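Local coordinates for diguanylate cyclase DosC (Escherichia coli, PDB 4ZVA), which probably synthesises cyclic di-GMP in response to oxygen, which its heme-containing globin domain senses, at residues 36-41 / 58-63; 66-71 / 108-113. One frame throughout, in Å; residues are numbered along the deposited sequence.

Interaction 1 (36-41 / 58-63); sequences EFYRIV and RQLKSA. With HEM (protoporphyrin IX containing Fe), chain C.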
# COMPACT_ATOMS: atom_id res chain seq x y z
N GLU A 36 2.26 9.07 16.37
CA GLU A 36 3.48 8.77 15.62
C GLU A 36 3.33 9.15 14.15
O GLU A 36 4.28 9.62 13.52
CB GLU A 36 3.84 7.29 15.77
CG GLU A 36 5.13 6.87 15.08
CD GLU A 36 6.38 7.43 15.74
OE1 GLU A 36 6.27 8.14 16.76
OE2 GLU A 36 7.49 7.16 15.23
N PHE A 37 2.13 8.93 13.60
CA PHE A 37 1.80 9.36 12.25
C PHE A 37 2.06 10.85 12.08
O PHE A 37 2.75 11.27 11.14
CB PHE A 37 0.33 9.04 11.94
CG PHE A 37 -0.19 9.68 10.68
CD1 PHE A 37 -0.03 9.07 9.45
CD2 PHE A 37 -0.87 10.89 10.74
CE1 PHE A 37 -0.52 9.65 8.30
CE2 PHE A 37 -1.36 11.48 9.59
CZ PHE A 37 -1.18 10.86 8.37
N TYR A 38 1.51 11.64 12.99
CA TYR A 38 1.65 13.09 12.95
C TYR A 38 3.11 13.53 13.03
O TYR A 38 3.53 14.43 12.32
CB TYR A 38 0.84 13.74 14.08
CG TYR A 38 0.76 15.25 13.98
CD1 TYR A 38 -0.20 15.86 13.19
CD2 TYR A 38 1.65 16.06 14.68
CE1 TYR A 38 -0.28 17.24 13.10
CE2 TYR A 38 1.59 17.43 14.59
CZ TYR A 38 0.62 18.02 13.79
OH TYR A 38 0.56 19.39 13.70
N ARG A 39 3.86 12.89 13.92
CA ARG A 39 5.26 13.24 14.12
C ARG A 39 6.09 13.00 12.86
O ARG A 39 6.89 13.85 12.47
CB ARG A 39 5.86 12.44 15.28
CG ARG A 39 7.28 12.86 15.63
CD ARG A 39 7.93 11.90 16.62
NE ARG A 39 8.13 10.57 16.04
CZ ARG A 39 9.16 10.25 15.26
NH1 ARG A 39 10.08 11.16 14.97
NH2 ARG A 39 9.27 9.03 14.77
N ILE A 40 5.90 11.85 12.23
CA ILE A 40 6.67 11.48 11.04
C ILE A 40 6.27 12.32 9.83
O ILE A 40 7.12 12.77 9.07
CB ILE A 40 6.49 9.98 10.72
CG1 ILE A 40 7.06 9.14 11.86
CG2 ILE A 40 7.18 9.63 9.40
CD1 ILE A 40 6.86 7.65 11.67
N VAL A 41 4.97 12.51 9.65
CA VAL A 41 4.45 13.34 8.57
C VAL A 41 4.98 14.77 8.66
O VAL A 41 5.33 15.38 7.64
CB VAL A 41 2.91 13.35 8.58
CG1 VAL A 41 2.36 14.56 7.84
CG2 VAL A 41 2.36 12.05 8.00
N ARG A 58 -4.43 18.78 16.99
CA ARG A 58 -5.32 18.16 17.95
C ARG A 58 -6.52 17.47 17.30
O ARG A 58 -6.87 16.35 17.66
CB ARG A 58 -5.76 19.23 18.95
CG ARG A 58 -6.60 18.78 20.11
CD ARG A 58 -6.88 20.00 20.98
NE ARG A 58 -7.90 19.78 22.00
CZ ARG A 58 -9.18 20.03 21.79
NH1 ARG A 58 -9.59 20.49 20.62
NH2 ARG A 58 -10.07 19.83 22.76
N GLN A 59 -7.14 18.15 16.34
CA GLN A 59 -8.30 17.60 15.65
C GLN A 59 -7.91 16.47 14.70
O GLN A 59 -8.65 15.49 14.56
CB GLN A 59 -9.05 18.69 14.88
CG GLN A 59 -9.81 19.66 15.77
CD GLN A 59 -10.62 20.67 14.98
OE1 GLN A 59 -10.24 21.06 13.87
NE2 GLN A 59 -11.75 21.09 15.54
N LEU A 60 -6.76 16.60 14.06
CA LEU A 60 -6.29 15.59 13.11
C LEU A 60 -5.94 14.29 13.81
O LEU A 60 -6.27 13.21 13.32
CB LEU A 60 -5.07 16.10 12.33
CG LEU A 60 -4.43 15.12 11.34
CD1 LEU A 60 -5.44 14.65 10.30
CD2 LEU A 60 -3.22 15.75 10.67
N LYS A 61 -5.29 14.39 14.97
CA LYS A 61 -4.92 13.22 15.74
C LYS A 61 -6.17 12.47 16.19
O LYS A 61 -6.23 11.24 16.10
CB LYS A 61 -4.08 13.61 16.96
CG LYS A 61 -2.66 14.04 16.62
CD LYS A 61 -1.87 14.38 17.87
CE LYS A 61 -0.44 14.74 17.53
NZ LYS A 61 0.36 15.07 18.74
N SER A 62 -7.17 13.21 16.64
CA SER A 62 -8.44 12.63 17.05
C SER A 62 -9.17 12.01 15.86
O SER A 62 -9.80 10.96 15.98
CB SER A 62 -9.32 13.68 17.72
OG SER A 62 -10.61 13.17 18.00
N ALA A 63 -9.09 12.68 14.71
CA ALA A 63 -9.73 12.19 13.50
C ALA A 63 -9.05 10.91 13.01
O ALA A 63 -9.72 9.99 12.52
CB ALA A 63 -9.70 13.25 12.41
CHA HEM C . -8.23 16.11 7.88
CHB HEM C . -3.60 16.92 6.69
CHC HEM C . -3.23 12.30 5.30
CHD HEM C . -7.43 11.29 7.48
C1A HEM C . -7.01 16.73 7.72
C2A HEM C . -6.67 18.09 8.10
C3A HEM C . -5.39 18.31 7.77
C4A HEM C . -4.88 17.10 7.16
CMA HEM C . -4.60 19.61 7.98
CAA HEM C . -7.59 19.13 8.78
CBA HEM C . -8.08 18.59 10.12
CGA HEM C . -8.72 19.69 10.91
O1A HEM C . -8.32 20.87 10.73
O2A HEM C . -9.62 19.38 11.73
C1B HEM C . -3.08 15.73 6.23
C2B HEM C . -1.70 15.50 5.84
C3B HEM C . -1.60 14.22 5.45
C4B HEM C . -2.91 13.61 5.59
CMB HEM C . -0.61 16.60 5.89
CAB HEM C . -0.38 13.42 4.94
CBB HEM C . 0.87 13.89 4.85
C1C HEM C . -4.28 11.60 5.84
C2C HEM C . -4.42 10.16 5.90
C3C HEM C . -5.59 9.88 6.50
C4C HEM C . -6.22 11.14 6.84
CMC HEM C . -3.35 9.19 5.34
CAC HEM C . -6.24 8.51 6.83
CBC HEM C . -5.66 7.33 6.61
C1D HEM C . -8.05 12.48 7.79
C2D HEM C . -9.35 12.60 8.43
C3D HEM C . -9.60 14.11 8.56
C4D HEM C . -8.43 14.75 7.98
CMD HEM C . -10.26 11.44 8.88
CAD HEM C . -10.83 14.83 9.16
CBD HEM C . -12.08 14.46 8.36
CGD HEM C . -13.19 15.43 8.66
O1D HEM C . -14.36 15.13 8.29
O2D HEM C . -12.92 16.50 9.25
NA HEM C . -5.89 16.16 7.15
NB HEM C . -3.79 14.56 6.07
NC HEM C . -5.40 12.17 6.43
ND HEM C . -7.55 13.76 7.54
FE HEM C . -5.76 14.18 6.57

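Interaction 2 (66-71 / 108-113); sequences RWIINV and RVLKKI. With HEM (protoporphyrin IX containing Fe), chain C.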
# COMPACT_ATOMS: atom_id res chain seq x y z
N ARG A 66 -10.10 7.72 15.02
CA ARG A 66 -11.41 7.27 14.58
C ARG A 66 -11.31 6.59 13.22
O ARG A 66 -11.94 5.56 12.99
CB ARG A 66 -12.38 8.45 14.52
CG ARG A 66 -13.81 8.08 14.16
CD ARG A 66 -14.68 9.33 14.01
NE ARG A 66 -14.28 10.38 14.95
CZ ARG A 66 -13.75 11.54 14.60
NH1 ARG A 66 -13.57 11.83 13.31
NH2 ARG A 66 -13.42 12.43 15.52
N TRP A 67 -10.52 7.17 12.33
CA TRP A 67 -10.35 6.62 10.98
C TRP A 67 -9.76 5.22 11.03
O TRP A 67 -10.27 4.29 10.41
CB TRP A 67 -9.46 7.53 10.13
CG TRP A 67 -9.43 7.15 8.68
CD1 TRP A 67 -10.18 7.69 7.68
CD2 TRP A 67 -8.61 6.15 8.06
NE1 TRP A 67 -9.89 7.09 6.48
CE2 TRP A 67 -8.92 6.14 6.69
CE3 TRP A 67 -7.64 5.26 8.54
CZ2 TRP A 67 -8.30 5.28 5.78
CZ3 TRP A 67 -7.03 4.40 7.64
CH2 TRP A 67 -7.36 4.41 6.28
N ILE A 68 -8.66 5.07 11.78
CA ILE A 68 -7.96 3.80 11.90
C ILE A 68 -8.88 2.71 12.44
O ILE A 68 -8.93 1.60 11.89
CB ILE A 68 -6.73 3.93 12.80
CG1 ILE A 68 -5.68 4.81 12.13
CG2 ILE A 68 -6.14 2.56 13.12
CD1 ILE A 68 -4.55 5.24 13.03
N ILE A 69 -9.62 3.02 13.50
CA ILE A 69 -10.54 2.06 14.08
C ILE A 69 -11.66 1.69 13.11
O ILE A 69 -11.98 0.52 12.95
CB ILE A 69 -11.17 2.60 15.39
CG1 ILE A 69 -10.08 2.79 16.45
CG2 ILE A 69 -12.24 1.64 15.91
CD1 ILE A 69 -10.59 3.41 17.74
N ASN A 70 -12.25 2.69 12.46
CA ASN A 70 -13.35 2.44 11.53
C ASN A 70 -12.94 1.54 10.37
O ASN A 70 -13.66 0.60 10.03
CB ASN A 70 -13.91 3.76 10.99
CG ASN A 70 -14.79 4.48 12.00
OD1 ASN A 70 -15.47 3.85 12.80
ND2 ASN A 70 -14.77 5.81 11.96
N VAL A 71 -11.77 1.80 9.80
CA VAL A 71 -11.30 1.05 8.65
C VAL A 71 -10.91 -0.38 9.01
O VAL A 71 -11.34 -1.33 8.36
CB VAL A 71 -10.10 1.75 7.98
CG1 VAL A 71 -9.43 0.83 6.96
CG2 VAL A 71 -10.55 3.04 7.32
N ARG A 108 1.44 5.62 3.46
CA ARG A 108 2.63 4.78 3.52
C ARG A 108 3.22 4.81 4.93
O ARG A 108 3.63 3.78 5.46
CB ARG A 108 3.69 5.23 2.51
CG ARG A 108 4.85 4.25 2.38
CD ARG A 108 5.87 4.70 1.35
NE ARG A 108 6.64 5.86 1.80
CZ ARG A 108 7.65 5.80 2.66
NH1 ARG A 108 8.01 4.63 3.17
NH2 ARG A 108 8.29 6.90 3.02
N VAL A 109 3.25 6.00 5.53
CA VAL A 109 3.72 6.16 6.89
C VAL A 109 2.88 5.33 7.86
O VAL A 109 3.41 4.63 8.72
CB VAL A 109 3.69 7.64 7.34
CG1 VAL A 109 3.97 7.75 8.82
CG2 VAL A 109 4.70 8.45 6.53
N LEU A 110 1.56 5.41 7.69
CA LEU A 110 0.63 4.66 8.53
C LEU A 110 0.87 3.16 8.43
O LEU A 110 0.98 2.48 9.45
CB LEU A 110 -0.82 4.99 8.15
CG LEU A 110 -1.90 4.23 8.93
CD1 LEU A 110 -1.79 4.53 10.43
CD2 LEU A 110 -3.29 4.56 8.40
N LYS A 111 0.94 2.65 7.21
CA LYS A 111 1.20 1.24 6.99
C LYS A 111 2.56 0.82 7.55
O LYS A 111 2.71 -0.29 8.06
CB LYS A 111 1.12 0.90 5.49
CG LYS A 111 -0.29 0.92 4.94
CD LYS A 111 -0.33 0.66 3.44
CE LYS A 111 0.21 1.84 2.66
NZ LYS A 111 0.04 1.67 1.19
N LYS A 112 3.53 1.72 7.47
CA LYS A 112 4.88 1.44 7.95
C LYS A 112 4.91 1.25 9.47
O LYS A 112 5.51 0.30 9.97
CB LYS A 112 5.84 2.56 7.55
CG LYS A 112 7.25 2.38 8.09
CD LYS A 112 8.16 3.53 7.71
CE LYS A 112 9.52 3.40 8.38
NZ LYS A 112 10.45 4.49 7.98
N ILE A 113 4.27 2.15 10.20
CA ILE A 113 4.31 2.11 11.66
C ILE A 113 3.33 1.09 12.25
O ILE A 113 3.42 0.74 13.43
CB ILE A 113 4.02 3.49 12.28
CG1 ILE A 113 2.62 3.97 11.89
CG2 ILE A 113 5.08 4.49 11.85
CD1 ILE A 113 2.22 5.28 12.56
CHA HEM C . -8.23 16.11 7.88
CHB HEM C . -3.60 16.92 6.69
CHC HEM C . -3.23 12.30 5.30
CHD HEM C . -7.43 11.29 7.48
C1A HEM C . -7.01 16.73 7.72
C2A HEM C . -6.67 18.09 8.10
C3A HEM C . -5.39 18.31 7.77
C4A HEM C . -4.88 17.10 7.16
CMA HEM C . -4.60 19.61 7.98
CAA HEM C . -7.59 19.13 8.78
CBA HEM C . -8.08 18.59 10.12
CGA HEM C . -8.72 19.69 10.91
O1A HEM C . -8.32 20.87 10.73
O2A HEM C . -9.62 19.38 11.73
C1B HEM C . -3.08 15.73 6.23
C2B HEM C . -1.70 15.50 5.84
C3B HEM C . -1.60 14.22 5.45
C4B HEM C . -2.91 13.61 5.59
CMB HEM C . -0.61 16.60 5.89
CAB HEM C . -0.38 13.42 4.94
CBB HEM C . 0.87 13.89 4.85
C1C HEM C . -4.28 11.60 5.84
C2C HEM C . -4.42 10.16 5.90
C3C HEM C . -5.59 9.88 6.50
C4C HEM C . -6.22 11.14 6.84
CMC HEM C . -3.35 9.19 5.34
CAC HEM C . -6.24 8.51 6.83
CBC HEM C . -5.66 7.33 6.61
C1D HEM C . -8.05 12.48 7.79
C2D HEM C . -9.35 12.60 8.43
C3D HEM C . -9.60 14.11 8.56
C4D HEM C . -8.43 14.75 7.98
CMD HEM C . -10.26 11.44 8.88
CAD HEM C . -10.83 14.83 9.16
CBD HEM C . -12.08 14.46 8.36
CGD HEM C . -13.19 15.43 8.66
O1D HEM C . -14.36 15.13 8.29
O2D HEM C . -12.92 16.50 9.25
NA HEM C . -5.89 16.16 7.15
NB HEM C . -3.79 14.56 6.07
NC HEM C . -5.40 12.17 6.43
ND HEM C . -7.55 13.76 7.54
FE HEM C . -5.76 14.18 6.57

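Interaction 1 (36-41 / 58-63)
Segments 36-41 and 58-63 come nearest at Tyr38 and Lys61, whose CA atoms are 7.1 Å apart. This is a helix pair of the globin fold, 16-43 against 54-72, walling one face of the heme. Leu60 sits between Tyr38 and the porphyrin, with one methyl for each. Its CD2 lies in the plane of the Tyr38 ring, at the edge, 3.9 Å from Tyr38 CD1. Its CD1 rests over the macrocycle, 3.5 Å from heme NA. The Leu60 CG lies anti to the backbone N (chi1 178°), which sends the branch across to the heme. Lys61 reaches Tyr38 differently. Its extended chain lies roughly perpendicular to the tyrosine side chain, and Lys61 CE packs 3.8 Å from Tyr38 CD2. The ammonium beyond it pairs with Glu57 in a salt bridge, so the lysine gives its stem to the tyrosine and its charge to its own helix. Phe37 and Val41 approach the porphyrin rim. The Phe37 ring takes heme CHC at its edge, while Val41 CG2 covers one face of that ring. Val41 CG1 meets the vinyl carbon CBB of the heme at 3.4 Å. Above the metal, Leu60 CD1 stands 3.8 Å from the heme iron.

Interaction 2 (66-71 / 108-113)
Leu110 points its two methyls at neighbouring residues of helix 54-72. Leu110 CD2 touches the six-membered ring of Trp67 at CZ3, 3.8 Å away, coming in obliquely. Leu110 CD1 meets Ile68 CD1 at 3.9 Å, where the two side chains run roughly antiparallel, methyl beside methyl. No hydrogen bond links the segments; the contact is apolar and buried. The heme adds a third partner. Its vinyl carbon CBC lies over one face of the indole, toward the rim, 3.4 Å from Trp67 CH2. The same vinyl carbon comes within 4.1 Å of Leu110 CD2, so tryptophan, leucine and heme edge pack together. On the opposite face of the indole sits Val71 CG2, one turn further along the helix and 3.4 Å above the ring plane. The ring is thus clamped between a valine methyl and a vinyl group. Its rotation is also fixed by Trp67 NE1, which hydrogen-bonds to Gln86 of helix 79-96. With an alanine here in place of Trp67, the heme vinyl and Leu110 CD2 would probably lose their shared packing surface, and Gln86 its indole donor. Further out, Trp67 also packs on Ala142 and Met146 of helix 125-147. On helix 100-119, Arg108 and Lys112 form salt bridges with Glu6 of the second subunit. Helix 16-43 lies alongside: its Leu33 touches Ile68 and Ile113.

In the fold
After helix 2-13, the chain runs along helix 16-43, passes the short helix 45-48 and returns in helix 54-72. Interaction 1 closes this loop, with 16 residues between its segments. Further along helix 54-72, interaction 2 opens. It closes a longer excursion of 36 residues, through helix 79-96 and back in helix 100-119. The two contacts follow in series and neither encloses the other. Helix 54-72 serves both. The outer partners also meet directly, since Ile40 packs on Val109 and Ile113, so helices 16-43, 54-72 and 100-119 pack mutually. The heme joins both contacts: 36-41/58-63 meets its face and rim, 66-71/108-113 meets a vinyl group and a methyl at its edge.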